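Local coordinates for aminopentol aminotransferase (Sphingopyxis macrogoltabida, PDB 6HBS), which catalyses the pyridoxal-phosphate-dependent transfer of the amino group of aminopentol (hydrolysed fumonisin B1) to pyruvate, yielding 2-keto-HFB1 and L-alanine, at the interface of chains A and B. Residues are numbered along the deposited sequence; one frame, centred on the assembly and turned at random. Chains: chain A/B, Aminopentol aminotransferase.

The interface of chains A and B. Residues chain A 22-25, 145, 148; chain B 283-287, 289-290.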
loop_
_atom_site.group_PDB
_atom_site.type_symbol
_atom_site.label_atom_id
_atom_site.label_comp_id
_atom_site.label_asym_id
_atom_site.label_seq_id
_atom_site.Cartn_x
_atom_site.Cartn_y
_atom_site.Cartn_z
ATOM N N MET A 22 -13.582 6.006 -12.583
ATOM C CA MET A 22 -12.459 5.088 -12.288
ATOM C C MET A 22 -11.165 5.830 -12.633
ATOM O O MET A 22 -11.210 6.875 -13.236
ATOM C CB MET A 22 -12.539 3.767 -13.077
ATOM C CG MET A 22 -12.783 2.547 -12.185
ATOM S SD MET A 22 -11.388 2.173 -11.062
ATOM C CE MET A 22 -10.272 1.424 -12.250
ATOM N N TYR A 23 -10.028 5.244 -12.265
ATOM C CA TYR A 23 -8.727 5.938 -12.257
ATOM C C TYR A 23 -7.652 4.854 -12.278
ATOM O O TYR A 23 -7.940 3.685 -12.034
ATOM C CB TYR A 23 -8.585 6.853 -11.027
ATOM C CG TYR A 23 -8.777 6.131 -9.715
ATOM C CD1 TYR A 23 -7.736 5.482 -9.079
ATOM C CD2 TYR A 23 -10.027 6.043 -9.133
ATOM C CE1 TYR A 23 -7.922 4.796 -7.890
ATOM C CE2 TYR A 23 -10.240 5.358 -7.950
ATOM C CZ TYR A 23 -9.187 4.715 -7.336
ATOM O OH TYR A 23 -9.420 3.991 -6.203
ATOM N N GLY A 24 -6.407 5.275 -12.524
ATOM C CA GLY A 24 -5.266 4.437 -12.452
ATOM C C GLY A 24 -5.228 3.441 -13.597
ATOM O O GLY A 24 -5.913 3.607 -14.613
ATOM N N HIS A 25 -4.376 2.426 -13.438
ATOM C CA HIS A 25 -3.941 1.563 -14.527
ATOM C C HIS A 25 -5.087 0.676 -15.060
ATOM O O HIS A 25 -5.030 0.283 -16.215
ATOM C CB HIS A 25 -2.706 0.740 -14.120
ATOM C CG HIS A 25 -2.933 -0.332 -13.088
ATOM N ND1 HIS A 25 -2.836 -0.099 -11.700
ATOM C CD2 HIS A 25 -3.165 -1.665 -13.231
ATOM C CE1 HIS A 25 -3.062 -1.239 -11.059
ATOM N NE2 HIS A 25 -3.268 -2.223 -11.973
ATOM N N TYR A 145 8.610 2.478 -15.953
ATOM C CA TYR A 145 7.608 2.584 -14.885
ATOM C C TYR A 145 8.114 1.872 -13.620
ATOM O O TYR A 145 8.356 0.669 -13.643
ATOM C CB TYR A 145 6.265 2.006 -15.350
ATOM C CG TYR A 145 5.144 2.228 -14.366
ATOM C CD1 TYR A 145 4.410 3.397 -14.403
ATOM C CD2 TYR A 145 4.829 1.285 -13.381
ATOM C CE1 TYR A 145 3.386 3.631 -13.499
ATOM C CE2 TYR A 145 3.798 1.508 -12.470
ATOM C CZ TYR A 145 3.068 2.682 -12.544
ATOM O OH TYR A 145 2.052 2.978 -11.678
ATOM N N ALA A 148 3.897 4.973 -8.986
ATOM C CA ALA A 148 3.186 6.205 -9.234
ATOM C C ALA A 148 3.364 7.185 -8.067
ATOM O O ALA A 148 2.430 7.903 -7.700
ATOM C CB ALA A 148 1.728 5.899 -9.510
ATOM N N PHE B 283 -2.219 11.291 -11.839
ATOM C CA PHE B 283 -2.076 9.843 -12.044
ATOM C C PHE B 283 -1.569 9.178 -10.768
ATOM O O PHE B 283 -0.394 9.291 -10.398
ATOM C CB PHE B 283 -1.153 9.492 -13.205
ATOM C CG PHE B 283 -1.164 8.022 -13.528
ATOM C CD1 PHE B 283 -2.240 7.455 -14.207
ATOM C CD2 PHE B 283 -0.145 7.196 -13.090
ATOM C CE1 PHE B 283 -2.258 6.098 -14.515
ATOM C CE2 PHE B 283 -0.166 5.840 -13.388
ATOM C CZ PHE B 283 -1.226 5.292 -14.080
ATOM N N VAL B 284 -2.487 8.447 -10.139
ATOM C CA VAL B 284 -2.208 7.593 -8.976
ATOM C C VAL B 284 -2.837 6.208 -9.209
ATOM O O VAL B 284 -3.919 6.083 -9.758
ATOM C CB VAL B 284 -2.740 8.276 -7.710
ATOM C CG1 VAL B 284 -2.057 9.638 -7.511
ATOM C CG2 VAL B 284 -4.250 8.437 -7.775
ATOM N N THR B 285 -2.125 5.171 -8.781
ATOM C CA THR B 285 -2.588 3.818 -8.964
ATOM C C THR B 285 -1.734 2.874 -8.130
ATOM O O THR B 285 -0.624 3.232 -7.654
ATOM C CB THR B 285 -2.575 3.416 -10.446
ATOM O OG1 THR B 285 -3.441 2.302 -10.706
ATOM C CG2 THR B 285 -1.182 3.095 -10.940
ATOM N N GLY B 286 -2.247 1.646 -8.015
ATOM C CA GLY B 286 -1.498 0.535 -7.454
ATOM C C GLY B 286 -2.130 -0.781 -7.850
ATOM O O GLY B 286 -3.384 -0.854 -7.945
ATOM N N SER B 287 -1.278 -1.790 -8.057
ATOM C CA SER B 287 -1.634 -3.197 -8.388
ATOM C C SER B 287 -2.806 -3.711 -7.541
ATOM O O SER B 287 -3.657 -4.429 -8.076
ATOM C CB SER B 287 -0.458 -4.134 -8.140
ATOM O OG SER B 287 0.668 -3.733 -8.892
ATOM N N TRP B 289 -4.907 -1.756 -5.517
ATOM C CA TRP B 289 -5.864 -0.710 -5.126
ATOM C C TRP B 289 -7.321 -1.041 -5.503
ATOM O O TRP B 289 -8.230 -0.446 -4.931
ATOM C CB TRP B 289 -5.450 0.622 -5.743
ATOM C CG TRP B 289 -4.198 1.213 -5.169
ATOM C CD1 TRP B 289 -3.210 0.573 -4.469
ATOM C CD2 TRP B 289 -3.820 2.601 -5.215
ATOM N NE1 TRP B 289 -2.250 1.477 -4.087
ATOM C CE2 TRP B 289 -2.593 2.719 -4.523
ATOM C CE3 TRP B 289 -4.382 3.746 -5.784
ATOM C CZ2 TRP B 289 -1.892 3.930 -4.437
ATOM C CZ3 TRP B 289 -3.706 4.948 -5.670
ATOM C CH2 TRP B 289 -2.491 5.035 -4.991
ATOM N N PHE B 290 -7.527 -2.000 -6.417
ATOM C CA PHE B 290 -8.819 -2.288 -6.967
ATOM C C PHE B 290 -9.299 -3.659 -6.496
ATOM O O PHE B 290 -10.286 -4.147 -7.027
ATOM C CB PHE B 290 -8.787 -2.168 -8.494
ATOM C CG PHE B 290 -8.232 -0.846 -8.943
ATOM C CD1 PHE B 290 -8.995 0.302 -8.851
ATOM C CD2 PHE B 290 -6.905 -0.731 -9.322
ATOM C CE1 PHE B 290 -8.445 1.538 -9.164
ATOM C CE2 PHE B 290 -6.381 0.501 -9.700
ATOM C CZ PHE B 290 -7.151 1.624 -9.622
HETATM O O HOH W 1 -3.055 -5.116 -10.592
HETATM O O HOH W 2 1.706 2.027 -9.249
#
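The hydroxyl OG1 of B:Thr285 is held by two hydrogen bonds to one residue of the other subunit, A:His25, and so illustrates how a single threonine can fix a neighbouring histidine. The backbone N of A:His25 donates to OG1 over 2.9 Å along a nearly straight line (168° at the hydrogen). The imidazole ND1 of A:His25 meets the same OG1 at 2.7 Å in a more bent bond whose direction the structure does not decide; if the hydroxyl is the donor here, ND1 would be unprotonated. Two torsions make this clamp possible: OG1 stands anti to its own backbone N (chi1 -160°), while CG of A:His25 takes the crowded position between backbone N and carbonyl carbon (chi1 69°), folding the ring back beside its own N-H. The carbonyl O of B:Gly286 lies at the rim of the imidazole, in its plane, and at the far end NE2 reaches the carbonyl O of B:Ser287 through a water. The threonine methyl CG2 points instead to the phenol OH of A:Tyr145 (3.3 Å), which a second water links to the carbonyl O of B:Thr285.

Beside this polar knot, the ring of B:Phe290 presents its tip, CE1 and CZ, to A:Tyr23 and A:Met22: CE1 lies 3.5 Å from CE1 of A:Tyr23, the two side chains crossing obliquely, and 3.6 Å from SD of A:Met22, whose bent chain meets it tip to tip. On the other side of the ring tip, CE2 lies 4.0 Å from CE1 of A:His25, which sits at the edge of the phenyl ring, in its plane. An alanine at B:Phe290 would probably lose the apolar support of A:Met22 and A:Tyr23 and loosen the flank of the imidazole.

In this two-fold dimer of a class-III aminotransferase, the patch ties the loop bearing A:His25 to the partner's 283-290 segment and, since A:Tyr145 belongs to the cofactor pocket, probably helps steady an active site built at the subunit boundary.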